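Local coordinates for ankyrin repeat and SOCS box protein 11 (Homo sapiens, PDB 4UUC), which recognises substrates such as BIK for a cullin-5-RING E3 ubiquitin ligase that ubiquitinates them for degradation, here as its ankyrin repeat domain, at residues 166-171 / 195-200; 6-11 / 21-26; 72-77 / 88-93. All blocks are in the same frame, centred on the assembly; numbering follows the deposited sequence.

Interaction 1 of 3, residues 166-171 / 195-200; sequences WLDTPL and RRNAQG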
ATOM      1  N   TRP A 166       9.216   8.133  11.918  1.00 21.11           N
ATOM      2  CA  TRP A 166      10.104   8.510  13.018  1.00 20.39           C
ATOM      3  C   TRP A 166       9.294   9.206  14.126  1.00 17.47           C
ATOM      4  O   TRP A 166       8.519   8.541  14.808  1.00 19.37           O
ATOM      5  CB  TRP A 166      11.279   9.375  12.535  1.00 19.09           C
ATOM      6  CG  TRP A 166      12.340   9.522  13.613  1.00 16.77           C
ATOM      7  CD1 TRP A 166      12.863   8.523  14.382  1.00 19.03           C
ATOM      8  CD2 TRP A 166      12.974  10.734  14.052  1.00 15.69           C
ATOM      9  NE1 TRP A 166      13.781   9.031  15.267  1.00 17.18           N
ATOM     10  CE2 TRP A 166      13.870  10.385  15.085  1.00 15.51           C
ATOM     11  CE3 TRP A 166      12.872  12.076  13.670  1.00 15.40           C
ATOM     12  CZ2 TRP A 166      14.656  11.328  15.740  1.00 16.59           C
ATOM     13  CZ3 TRP A 166      13.656  13.012  14.324  1.00 17.65           C
ATOM     14  CH2 TRP A 166      14.534  12.633  15.349  1.00 13.83           C
ATOM     15  N   LEU A 167       9.454  10.516  14.313  1.00 17.51           N
ATOM     16  CA  LEU A 167       8.774  11.207  15.417  1.00 18.52           C
ATOM     17  C   LEU A 167       7.369  11.710  15.061  1.00 17.40           C
ATOM     18  O   LEU A 167       6.631  12.170  15.937  1.00 18.14           O
ATOM     19  CB  LEU A 167       9.612  12.388  15.908  1.00 19.92           C
ATOM     20  CG  LEU A 167      10.856  12.074  16.748  1.00 18.63           C
ATOM     21  CD1 LEU A 167      11.492  13.374  17.204  1.00 21.91           C
ATOM     22  CD2 LEU A 167      10.553  11.182  17.941  1.00 22.24           C
ATOM     23  N   ASP A 168       7.007  11.638  13.784  1.00 15.19           N
ATOM     24  CA  ASP A 168       5.668  12.020  13.345  1.00 16.71           C
ATOM     25  C   ASP A 168       4.740  10.817  13.526  1.00 16.88           C
ATOM     26  O   ASP A 168       4.830   9.833  12.791  1.00 17.62           O
ATOM     27  CB  ASP A 168       5.692  12.490  11.886  1.00 18.26           C
ATOM     28  CG  ASP A 168       4.681  13.595  11.601  1.00 18.84           C
ATOM     29  OD1 ASP A 168       4.648  14.595  12.345  1.00 25.46           O
ATOM     30  OD2 ASP A 168       3.930  13.469  10.615  1.00 22.48           O
ATOM     31  N   THR A 169       3.873  10.877  14.532  1.00 17.62           N
ATOM     32  CA  THR A 169       2.967   9.775  14.816  1.00 17.30           C
ATOM     33  C   THR A 169       1.802   9.794  13.822  1.00 16.47           C
ATOM     34  O   THR A 169       1.578  10.799  13.150  1.00 14.98           O
ATOM     35  CB  THR A 169       2.410   9.840  16.259  1.00 17.20           C
ATOM     36  OG1 THR A 169       1.448  10.897  16.362  1.00 17.72           O
ATOM     37  CG2 THR A 169       3.529  10.066  17.275  1.00 21.54           C
ATOM     38  N   PRO A 170       1.066   8.676  13.716  1.00 14.66           N
ATOM     39  CA  PRO A 170      -0.152   8.653  12.898  1.00 16.23           C
ATOM     40  C   PRO A 170      -1.130   9.763  13.271  1.00 17.04           C
ATOM     41  O   PRO A 170      -1.823  10.284  12.396  1.00 15.27           O
ATOM     42  CB  PRO A 170      -0.736   7.272  13.195  1.00 16.63           C
ATOM     43  CG  PRO A 170       0.452   6.437  13.498  1.00 18.55           C
ATOM     44  CD  PRO A 170       1.379   7.344  14.260  1.00 15.81           C
ATOM     45  N   LEU A 171      -1.179  10.127  14.550  1.00 16.96           N
ATOM     46  CA  LEU A 171      -2.065  11.198  14.992  1.00 15.34           C
ATOM     47  C   LEU A 171      -1.604  12.549  14.438  1.00 17.86           C
ATOM     48  O   LEU A 171      -2.430  13.380  14.067  1.00 13.46           O
ATOM     49  CB  LEU A 171      -2.138  11.250  16.520  1.00 15.63           C
ATOM     50  CG  LEU A 171      -3.170  12.220  17.103  1.00 16.16           C
ATOM     51  CD1 LEU A 171      -4.598  11.727  16.859  1.00 16.83           C
ATOM     52  CD2 LEU A 171      -2.924  12.437  18.583  1.00 20.82           C
ATOM     53  N   ARG A 195       2.345  14.180  22.895  1.00 27.16           N
ATOM     54  CA  ARG A 195       3.736  14.097  22.455  1.00 29.35           C
ATOM     55  C   ARG A 195       3.996  14.921  21.195  1.00 30.35           C
ATOM     56  O   ARG A 195       3.133  15.056  20.320  1.00 25.18           O
ATOM     57  CB  ARG A 195       4.154  12.643  22.230  1.00 33.59           C
ATOM     58  CG  ARG A 195       3.379  11.904  21.171  1.00 30.41           C
ATOM     59  CD  ARG A 195       3.969  10.520  20.965  1.00 30.79           C
ATOM     60  NE  ARG A 195       5.263  10.577  20.292  1.00 36.35           N
ATOM     61  CZ  ARG A 195       6.014   9.516  20.016  1.00 43.42           C
ATOM     62  NH1 ARG A 195       5.612   8.299  20.365  1.00 43.34           N
ATOM     63  NH2 ARG A 195       7.174   9.673  19.393  1.00 43.47           N
ATOM     64  N   ARG A 196       5.200  15.478  21.128  1.00 25.30           N
ATOM     65  CA  ARG A 196       5.582  16.387  20.057  1.00 20.73           C
ATOM     66  C   ARG A 196       6.467  15.691  19.033  1.00 28.50           C
ATOM     67  O   ARG A 196       7.171  14.732  19.362  1.00 22.99           O
ATOM     68  CB  ARG A 196       6.293  17.610  20.644  1.00 26.61           C
ATOM     69  CG  ARG A 196       5.478  18.297  21.730  1.00 32.78           C
ATOM     70  CD  ARG A 196       6.126  19.576  22.236  1.00 38.05           C
ATOM     71  NE  ARG A 196       5.187  20.349  23.047  1.00 40.22           N
ATOM     72  CZ  ARG A 196       4.281  21.193  22.555  1.00 46.27           C
ATOM     73  NH1 ARG A 196       4.185  21.391  21.246  1.00 40.06           N
ATOM     74  NH2 ARG A 196       3.467  21.845  23.374  1.00 49.98           N
ATOM     75  N   ASN A 197       6.421  16.180  17.795  1.00 26.49           N
ATOM     76  CA  ASN A 197       7.197  15.601  16.704  1.00 25.80           C
ATOM     77  C   ASN A 197       8.524  16.332  16.493  1.00 19.74           C
ATOM     78  O   ASN A 197       8.958  17.102  17.348  1.00 22.58           O
ATOM     79  CB  ASN A 197       6.368  15.594  15.410  1.00 20.53           C
ATOM     80  CG  ASN A 197       6.096  16.992  14.852  1.00 24.18           C
ATOM     81  OD1 ASN A 197       6.566  18.002  15.375  1.00 22.26           O
ATOM     82  ND2 ASN A 197       5.323  17.043  13.772  1.00 23.27           N
ATOM     83  N   ALA A 198       9.156  16.098  15.347  1.00 22.88           N
ATOM     84  CA  ALA A 198      10.489  16.634  15.073  1.00 24.91           C
ATOM     85  C   ALA A 198      10.493  18.157  14.923  1.00 29.95           C
ATOM     86  O   ALA A 198      11.540  18.794  15.041  1.00 25.42           O
ATOM     87  CB  ALA A 198      11.061  15.985  13.822  1.00 26.85           C
ATOM     88  N   GLN A 199       9.328  18.738  14.656  1.00 25.67           N
ATOM     89  CA  GLN A 199       9.199  20.189  14.576  1.00 26.11           C
ATOM     90  C   GLN A 199       8.735  20.768  15.914  1.00 22.38           C
ATOM     91  O   GLN A 199       8.465  21.965  16.023  1.00 30.54           O
ATOM     92  CB  GLN A 199       8.228  20.583  13.459  1.00 31.32           C
ATOM     93  CG  GLN A 199       8.792  20.409  12.049  1.00 28.88           C
ATOM     94  CD  GLN A 199       8.931  18.954  11.639  1.00 38.93           C
ATOM     95  OE1 GLN A 199       8.003  18.162  11.798  1.00 36.60           O
ATOM     96  NE2 GLN A 199      10.097  18.594  11.108  1.00 36.83           N
ATOM     97  N   GLY A 200       8.657  19.914  16.931  1.00 23.53           N
ATOM     98  CA  GLY A 200       8.246  20.325  18.260  1.00 23.78           C
ATOM     99  C   GLY A 200       6.751  20.578  18.371  1.00 28.06           C
ATOM    100  O   GLY A 200       6.297  21.258  19.293  1.00 28.11           O
TER
HETATM  101  O   HOH W   1       6.765  12.263  18.656  1.00 20.28           O

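Interaction 2 of 3, residues 6-11 / 21-26; sequences SPLHEA and KTLIAQ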
ATOM      1  N   SER A   6       6.531  -4.924 -26.608  1.00 21.48           N
ATOM      2  CA  SER A   6       6.012  -5.905 -27.557  1.00 24.15           C
ATOM      3  C   SER A   6       4.486  -5.970 -27.613  1.00 23.62           C
ATOM      4  O   SER A   6       3.791  -5.390 -26.770  1.00 23.14           O
ATOM      5  CB  SER A   6       6.551  -7.287 -27.199  1.00 30.85           C
ATOM      6  OG  SER A   6       5.991  -7.735 -25.977  1.00 24.61           O
ATOM      7  N   PRO A   7       3.956  -6.694 -28.611  1.00 17.07           N
ATOM      8  CA  PRO A   7       2.514  -6.967 -28.638  1.00 19.15           C
ATOM      9  C   PRO A   7       2.010  -7.650 -27.363  1.00 17.88           C
ATOM     10  O   PRO A   7       0.904  -7.352 -26.913  1.00 17.41           O
ATOM     11  CB  PRO A   7       2.362  -7.881 -29.853  1.00 22.53           C
ATOM     12  CG  PRO A   7       3.460  -7.433 -30.777  1.00 25.79           C
ATOM     13  CD  PRO A   7       4.611  -7.083 -29.874  1.00 23.43           C
ATOM     14  N   LEU A   8       2.805  -8.548 -26.788  1.00 18.51           N
ATOM     15  CA  LEU A   8       2.415  -9.209 -25.546  1.00 21.96           C
ATOM     16  C   LEU A   8       2.243  -8.197 -24.408  1.00 17.01           C
ATOM     17  O   LEU A   8       1.293  -8.296 -23.630  1.00 17.37           O
ATOM     18  CB  LEU A   8       3.442 -10.270 -25.151  1.00 17.99           C
ATOM     19  CG  LEU A   8       3.046 -11.168 -23.973  1.00 21.15           C
ATOM     20  CD1 LEU A   8       1.841 -12.034 -24.317  1.00 21.56           C
ATOM     21  CD2 LEU A   8       4.210 -12.040 -23.539  1.00 22.14           C
ATOM     22  N   HIS A   9       3.158  -7.232 -24.313  1.00 18.37           N
ATOM     23  CA  HIS A   9       3.062  -6.172 -23.307  1.00 20.79           C
ATOM     24  C   HIS A   9       1.730  -5.440 -23.433  1.00 18.15           C
ATOM     25  O   HIS A   9       1.065  -5.151 -22.438  1.00 16.94           O
ATOM     26  CB  HIS A   9       4.204  -5.156 -23.455  1.00 17.63           C
ATOM     27  CG  HIS A   9       5.509  -5.597 -22.870  1.00 20.09           C
ATOM     28  ND1 HIS A   9       6.385  -6.427 -23.539  1.00 21.07           N
ATOM     29  CD2 HIS A   9       6.110  -5.286 -21.696  1.00 20.10           C
ATOM     30  CE1 HIS A   9       7.458  -6.625 -22.794  1.00 24.37           C
ATOM     31  NE2 HIS A   9       7.316  -5.944 -21.670  1.00 20.70           N
ATOM     32  N   GLU A  10       1.360  -5.134 -24.672  1.00 14.65           N
ATOM     33  CA  GLU A  10       0.150  -4.374 -24.955  1.00 15.45           C
ATOM     34  C   GLU A  10      -1.102  -5.191 -24.654  1.00 14.72           C
ATOM     35  O   GLU A  10      -2.061  -4.671 -24.080  1.00 16.59           O
ATOM     36  CB  GLU A  10       0.145  -3.911 -26.418  1.00 16.93           C
ATOM     37  CG  GLU A  10      -1.116  -3.172 -26.847  1.00 20.31           C
ATOM     38  CD  GLU A  10      -1.336  -1.860 -26.102  1.00 28.26           C
ATOM     39  OE1 GLU A  10      -0.387  -1.360 -25.458  1.00 29.08           O
ATOM     40  OE2 GLU A  10      -2.467  -1.326 -26.166  1.00 22.89           O
ATOM     41  N   ALA A  11      -1.107  -6.463 -25.047  1.00 17.01           N
ATOM     42  CA  ALA A  11      -2.242  -7.330 -24.739  1.00 14.91           C
ATOM     43  C   ALA A  11      -2.411  -7.428 -23.224  1.00 16.94           C
ATOM     44  O   ALA A  11      -3.526  -7.352 -22.700  1.00 13.86           O
ATOM     45  CB  ALA A  11      -2.057  -8.711 -25.345  1.00 15.07           C
ATOM     46  N   LYS A  21      -3.114 -14.947 -24.902  1.00 16.11           N
ATOM     47  CA  LYS A  21      -2.929 -16.392 -24.978  1.00 19.67           C
ATOM     48  C   LYS A  21      -2.579 -16.828 -26.398  1.00 17.88           C
ATOM     49  O   LYS A  21      -1.828 -17.783 -26.588  1.00 23.71           O
ATOM     50  CB  LYS A  21      -4.183 -17.117 -24.489  1.00 21.80           C
ATOM     51  CG  LYS A  21      -4.423 -16.953 -22.995  1.00 16.98           C
ATOM     52  CD  LYS A  21      -5.713 -17.624 -22.549  1.00 23.28           C
ATOM     53  CE  LYS A  21      -5.555 -19.129 -22.428  1.00 37.40           C
ATOM     54  NZ  LYS A  21      -4.717 -19.505 -21.257  1.00 31.59           N
ATOM     55  N   THR A  22      -3.101 -16.116 -27.391  1.00 20.18           N
ATOM     56  CA  THR A  22      -2.792 -16.428 -28.782  1.00 22.43           C
ATOM     57  C   THR A  22      -1.312 -16.167 -29.047  1.00 21.98           C
ATOM     58  O   THR A  22      -0.627 -16.991 -29.653  1.00 24.86           O
ATOM     59  CB  THR A  22      -3.662 -15.605 -29.756  1.00 21.15           C
ATOM     60  OG1 THR A  22      -5.044 -15.934 -29.557  1.00 22.04           O
ATOM     61  CG2 THR A  22      -3.292 -15.898 -31.204  1.00 23.54           C
ATOM     62  N   LEU A  23      -0.822 -15.022 -28.584  1.00 18.48           N
ATOM     63  CA  LEU A  23       0.588 -14.669 -28.737  1.00 19.85           C
ATOM     64  C   LEU A  23       1.504 -15.658 -28.011  1.00 21.94           C
ATOM     65  O   LEU A  23       2.536 -16.057 -28.542  1.00 22.63           O
ATOM     66  CB  LEU A  23       0.833 -13.248 -28.222  1.00 17.29           C
ATOM     67  CG  LEU A  23       0.252 -12.128 -29.090  1.00 15.14           C
ATOM     68  CD1 LEU A  23       0.191 -10.814 -28.321  1.00 18.95           C
ATOM     69  CD2 LEU A  23       1.073 -11.963 -30.357  1.00 20.54           C
ATOM     70  N   ILE A  24       1.127 -16.047 -26.795  1.00 19.01           N
ATOM     71  CA  ILE A  24       1.903 -17.026 -26.040  1.00 23.97           C
ATOM     72  C   ILE A  24       1.984 -18.345 -26.809  1.00 25.27           C
ATOM     73  O   ILE A  24       3.051 -18.956 -26.897  1.00 22.78           O
ATOM     74  CB  ILE A  24       1.294 -17.258 -24.637  1.00 20.99           C
ATOM     75  CG1 ILE A  24       1.514 -16.016 -23.769  1.00 23.01           C
ATOM     76  CG2 ILE A  24       1.916 -18.482 -23.964  1.00 27.72           C
ATOM     77  CD1 ILE A  24       0.757 -16.029 -22.450  1.00 22.65           C
ATOM     78  N   ALA A  25       0.856 -18.766 -27.373  1.00 23.84           N
ATOM     79  CA  ALA A  25       0.778 -20.020 -28.117  1.00 26.41           C
ATOM     80  C   ALA A  25       1.677 -19.997 -29.351  1.00 28.43           C
ATOM     81  O   ALA A  25       2.194 -21.034 -29.763  1.00 26.67           O
ATOM     82  CB  ALA A  25      -0.662 -20.307 -28.519  1.00 25.05           C
ATOM     83  N   GLN A  26       1.865 -18.818 -29.938  1.00 24.71           N
ATOM     84  CA  GLN A  26       2.732 -18.684 -31.111  1.00 25.47           C
ATOM     85  C   GLN A  26       4.212 -18.783 -30.745  1.00 35.84           C
ATOM     86  O   GLN A  26       5.061 -18.965 -31.620  1.00 30.91           O
ATOM     87  CB  GLN A  26       2.475 -17.358 -31.825  1.00 31.09           C
ATOM     88  CG  GLN A  26       1.156 -17.291 -32.572  1.00 44.27           C
ATOM     89  CD  GLN A  26       1.017 -18.375 -33.631  1.00 51.44           C
ATOM     90  OE1 GLN A  26       0.571 -19.487 -33.347  1.00 51.67           O
ATOM     91  NE2 GLN A  26       1.394 -18.048 -34.863  1.00 58.74           N
TER

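Interaction 3 of 3, residues 72-77 / 88-93; sequences TPLFNA and VLLEFG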
ATOM      1  N   THR A  72       7.836  -4.389  -8.399  1.00 19.62           N
ATOM      2  CA  THR A  72       7.571  -5.804  -8.623  1.00 15.74           C
ATOM      3  C   THR A  72       6.140  -5.973  -9.133  1.00 18.83           C
ATOM      4  O   THR A  72       5.337  -5.040  -9.044  1.00 17.32           O
ATOM      5  CB  THR A  72       7.754  -6.622  -7.337  1.00 21.20           C
ATOM      6  OG1 THR A  72       6.878  -6.111  -6.324  1.00 18.79           O
ATOM      7  CG2 THR A  72       9.198  -6.544  -6.844  1.00 22.53           C
ATOM      8  N   PRO A  73       5.814  -7.158  -9.676  1.00 18.54           N
ATOM      9  CA  PRO A  73       4.418  -7.395 -10.065  1.00 18.34           C
ATOM     10  C   PRO A  73       3.459  -7.190  -8.893  1.00 18.03           C
ATOM     11  O   PRO A  73       2.365  -6.663  -9.091  1.00 16.28           O
ATOM     12  CB  PRO A  73       4.426  -8.851 -10.532  1.00 18.00           C
ATOM     13  CG  PRO A  73       5.838  -9.071 -11.025  1.00 19.99           C
ATOM     14  CD  PRO A  73       6.710  -8.239 -10.130  1.00 23.22           C
ATOM     15  N   LEU A  74       3.878  -7.579  -7.690  1.00 17.48           N
ATOM     16  CA  LEU A  74       3.023  -7.445  -6.514  1.00 16.69           C
ATOM     17  C   LEU A  74       2.761  -5.979  -6.188  1.00 16.74           C
ATOM     18  O   LEU A  74       1.635  -5.608  -5.846  1.00 16.28           O
ATOM     19  CB  LEU A  74       3.644  -8.154  -5.310  1.00 18.23           C
ATOM     20  CG  LEU A  74       2.816  -8.165  -4.019  1.00 18.87           C
ATOM     21  CD1 LEU A  74       1.441  -8.810  -4.224  1.00 17.72           C
ATOM     22  CD2 LEU A  74       3.579  -8.892  -2.927  1.00 22.17           C
ATOM     23  N   PHE A  75       3.789  -5.142  -6.288  1.00 15.15           N
ATOM     24  CA  PHE A  75       3.599  -3.711  -6.098  1.00 15.79           C
ATOM     25  C   PHE A  75       2.575  -3.180  -7.101  1.00 14.82           C
ATOM     26  O   PHE A  75       1.649  -2.460  -6.734  1.00 14.96           O
ATOM     27  CB  PHE A  75       4.925  -2.956  -6.232  1.00 16.79           C
ATOM     28  CG  PHE A  75       4.787  -1.465  -6.102  1.00 14.32           C
ATOM     29  CD1 PHE A  75       4.776  -0.860  -4.857  1.00 19.40           C
ATOM     30  CD2 PHE A  75       4.659  -0.670  -7.224  1.00 13.87           C
ATOM     31  CE1 PHE A  75       4.638   0.511  -4.739  1.00 16.52           C
ATOM     32  CE2 PHE A  75       4.522   0.696  -7.112  1.00 17.46           C
ATOM     33  CZ  PHE A  75       4.515   1.288  -5.871  1.00 16.52           C
ATOM     34  N   ASN A  76       2.731  -3.551  -8.369  1.00 15.04           N
ATOM     35  CA  ASN A  76       1.813  -3.094  -9.403  1.00 16.21           C
ATOM     36  C   ASN A  76       0.387  -3.566  -9.127  1.00 15.56           C
ATOM     37  O   ASN A  76      -0.571  -2.819  -9.329  1.00 16.61           O
ATOM     38  CB  ASN A  76       2.280  -3.571 -10.779  1.00 17.19           C
ATOM     39  CG  ASN A  76       3.469  -2.776 -11.295  1.00 19.33           C
ATOM     40  OD1 ASN A  76       3.996  -1.906 -10.601  1.00 17.67           O
ATOM     41  ND2 ASN A  76       3.901  -3.076 -12.516  1.00 18.36           N
ATOM     42  N   ALA A  77       0.253  -4.795  -8.636  1.00 14.72           N
ATOM     43  CA  ALA A  77      -1.058  -5.344  -8.306  1.00 16.12           C
ATOM     44  C   ALA A  77      -1.711  -4.514  -7.208  1.00 18.55           C
ATOM     45  O   ALA A  77      -2.927  -4.324  -7.198  1.00 19.33           O
ATOM     46  CB  ALA A  77      -0.935  -6.798  -7.876  1.00 21.52           C
ATOM     47  N   VAL A  88      -2.975 -14.500  -6.808  1.00 22.47           N
ATOM     48  CA  VAL A  88      -2.321 -15.393  -7.765  1.00 22.75           C
ATOM     49  C   VAL A  88      -0.799 -15.213  -7.729  1.00 22.43           C
ATOM     50  O   VAL A  88      -0.052 -16.187  -7.838  1.00 21.04           O
ATOM     51  CB  VAL A  88      -2.851 -15.187  -9.217  1.00 24.02           C
ATOM     52  CG1 VAL A  88      -2.481 -13.822  -9.773  1.00 23.72           C
ATOM     53  CG2 VAL A  88      -2.328 -16.284 -10.133  1.00 28.17           C
ATOM     54  N   LEU A  89      -0.339 -13.978  -7.559  1.00 21.10           N
ATOM     55  CA  LEU A  89       1.093 -13.713  -7.427  1.00 17.56           C
ATOM     56  C   LEU A  89       1.676 -14.421  -6.202  1.00 19.85           C
ATOM     57  O   LEU A  89       2.740 -15.038  -6.272  1.00 20.68           O
ATOM     58  CB  LEU A  89       1.354 -12.212  -7.327  1.00 17.56           C
ATOM     59  CG  LEU A  89       1.145 -11.397  -8.603  1.00 18.84           C
ATOM     60  CD1 LEU A  89       1.190  -9.913  -8.281  1.00 20.11           C
ATOM     61  CD2 LEU A  89       2.195 -11.745  -9.660  1.00 19.17           C
ATOM     62  N   LEU A  90       0.979 -14.319  -5.078  1.00 19.26           N
ATOM     63  CA  LEU A  90       1.417 -14.976  -3.850  1.00 20.89           C
ATOM     64  C   LEU A  90       1.393 -16.497  -4.009  1.00 24.89           C
ATOM     65  O   LEU A  90       2.258 -17.195  -3.477  1.00 28.96           O
ATOM     66  CB  LEU A  90       0.541 -14.542  -2.672  1.00 21.61           C
ATOM     67  CG  LEU A  90       0.724 -13.082  -2.246  1.00 21.86           C
ATOM     68  CD1 LEU A  90      -0.379 -12.647  -1.300  1.00 24.22           C
ATOM     69  CD2 LEU A  90       2.089 -12.861  -1.607  1.00 26.21           C
ATOM     70  N   GLU A  91       0.419 -17.005  -4.760  1.00 26.55           N
ATOM     71  CA  GLU A  91       0.335 -18.439  -5.027  1.00 27.37           C
ATOM     72  C   GLU A  91       1.558 -18.913  -5.801  1.00 31.03           C
ATOM     73  O   GLU A  91       2.057 -20.015  -5.574  1.00 30.65           O
ATOM     74  CB  GLU A  91      -0.942 -18.774  -5.804  1.00 25.67           C
ATOM     75  CG  GLU A  91      -2.217 -18.704  -4.978  1.00 38.59           C
ATOM     76  CD  GLU A  91      -3.472 -18.723  -5.838  1.00 53.16           C
ATOM     77  OE1 GLU A  91      -3.371 -19.061  -7.040  1.00 49.81           O
ATOM     78  OE2 GLU A  91      -4.558 -18.395  -5.311  1.00 53.38           O
ATOM     79  N   PHE A  92       2.046 -18.069  -6.707  1.00 25.75           N
ATOM     80  CA  PHE A  92       3.195 -18.412  -7.542  1.00 28.88           C
ATOM     81  C   PHE A  92       4.525 -17.978  -6.918  1.00 26.34           C
ATOM     82  O   PHE A  92       5.559 -17.946  -7.589  1.00 25.88           O
ATOM     83  CB  PHE A  92       3.034 -17.793  -8.934  1.00 31.75           C
ATOM     84  CG  PHE A  92       2.182 -18.616  -9.860  1.00 21.71           C
ATOM     85  CD1 PHE A  92       0.802 -18.534  -9.814  1.00 25.04           C
ATOM     86  CD2 PHE A  92       2.769 -19.491 -10.763  1.00 26.36           C
ATOM     87  CE1 PHE A  92       0.023 -19.296 -10.658  1.00 30.16           C
ATOM     88  CE2 PHE A  92       1.993 -20.255 -11.608  1.00 26.32           C
ATOM     89  CZ  PHE A  92       0.620 -20.158 -11.557  1.00 27.42           C
ATOM     90  N   GLY A  93       4.495 -17.648  -5.632  1.00 22.18           N
ATOM     91  CA  GLY A  93       5.717 -17.451  -4.873  1.00 29.54           C
ATOM     92  C   GLY A  93       6.219 -16.023  -4.796  1.00 25.33           C
ATOM     93  O   GLY A  93       7.409 -15.791  -4.577  1.00 26.57           O
TER

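Interaction 1 of 3, residues 166-171 / 195-200
N197 and D168 form the direct hydrogen bond between 166-171 and 195-200: N197 ND2 donates to D168 OD1 over 2.9 Å, almost straight at 166°. The two side chains lie side by side, and the carboxylate and amide planes are 32° apart. D168 is buried, and its charge is well met, because OD2 has a salt bridge with R176 and a hydrogen bond with Y140. Asparagine suits its site because its amide works at both ends. Chi1 of 68° sets CG between the backbone N and the carbonyl carbon; from there OD1 accepts from Q199 N, which stands above the carbonyl plane, in an Asx turn inside the type I beta turn N197-G200. K201 N is a second donor to OD1.

One water joins the backbones. It donates to L167 O and, at 2.6 Å, to R196 O, and accepts from R195 NH2 at 2.7 Å.

Residues 166-169, which lead into helix 170-175 of the sixth ankyrin repeat, meet the loop that follows the second helix, 180-188. Residues 169-172 spell the TPLH signature, in which T169 is the N-cap and P170 opens the helix; T169 OG1 accepts a weak capping bond from L171 N.

The methyl of that threonine serves the contact, CG2 lying over one face of the R195 guanidinium, toward its rim and 3.5 Å from NE. L167 CD2 comes to the edge of the same group, in its plane, 4.0 Å from NH2. Apolar contacts gather round A198, whose single methyl meets two side chains: L167 CD1 lies 4.3 Å from A198 CB, and W166 CZ3 touches the same CB at 4.0 Å. L167 CG in turn sits over the centre of the W166 ring.

Interaction 2 of 3, residues 6-11 / 21-26
L23 and L8 carry this contact, in which helices 7-14 and 17-26 pack as the helical hairpin of the first ankyrin repeat. The short axes of 7-11 and 21-26 approach to 9.9 Å and run nearly antiparallel, at 153°.

L23 buries the largest area, and it reaches the backbone of 7-11. Its CB points toward the opposite helix and its CG stands anti to the carbonyl carbon (chi1 -71°), with CD1 doing most of the touching. That one methyl rests on the P7-L8 peptide, 3.8 Å from L8 N, with P7 CB and A11 CB beside it at 4.0 and 4.3 Å. The proline belongs to the first turn of its helix, and the small alanine comes one turn later.

L8 answers from the first helix. Its CG is anti to the backbone N (chi1 -172°), and its CD1 touches L23 CB as well as I24 CG1, the latter at 4.0 Å where the two side chains cross at a slant. Beyond I24, L56 of helix 50-58 touches both L8 and I24, tying the hairpin to the next repeat.

S6 occupies the N-cap position of the first helix in a serine version of the TPLH signature: S6 OG lies at the edge of the H9 ring, in its plane, hydrogen-bonded to H9 ND1 at 2.8 Å, while H9 NE2 bonds to V38 O.

Interaction 3 of 3, residues 72-77 / 88-93
L89 reaches across to P73, L74 and A77, and its orientation governs the contact. Its CB points toward the opposing helix, CG is anti to its own carbonyl carbon (chi1 -71°), and the extended second torsion (chi2 170°) carries CD1 forward onto the backbone facing it. There CD1 lies 3.5 Å from L74 CA and an equal distance from P73 O, with A77 CB at 3.8 Å. The other branch, CD2, turns to the proline ring and meets P73 CB at 3.8 Å. A branched, flexible leucine can thus place one methyl against the main chain while the second packs on the ring.

In L74, CG is anti to the backbone N, and from it CD1 meets L89 CD1 at 4.2 Å and CD2 lies more loosely by L90 CD2. Beside this, P73 also touches L41, H42 and C45 of helix 40-46, and C45 touches L89 too, which packs the hairpin on the preceding repeat.

T72 OG1 accepts from F75 N at 3.2 Å and 163°, a threonine N-cap just ahead of the proline. At the C-terminal end of the second helix, 83-91, G93, with positive phi, is the C-prime residue of a Schellman motif: its N bonds to L90 O at 3.1 Å, and the N of the next residue to L89 O.

A capping threonine, a proline in the first turn and an inward leucine, followed by phenylalanine in place of the usual histidine, make 72-75 a form of the TPLH signature that opens the helix-turn-helix of an ankyrin repeat.

Overall arrangement
Interactions 2 and 3 are the same joint in two repeats, the first and third, each packing the first helix of a hairpin on its second through leucine, proline and alanine, with an isoleucine in interaction 2. Interaction 3 is buried; interaction 2, in the first repeat at the N-terminal end, is partly buried. Their centres lie 20 Å apart. Interaction 1, also partly buried, stands on the opposite side of the chain's centre, 50 Å from interaction 2 and 34 Å from interaction 3, centre to centre. There the residues before a helix meet a loop instead of another helix, and an amide-carboxylate bond and a bridging water join the apolar contacts.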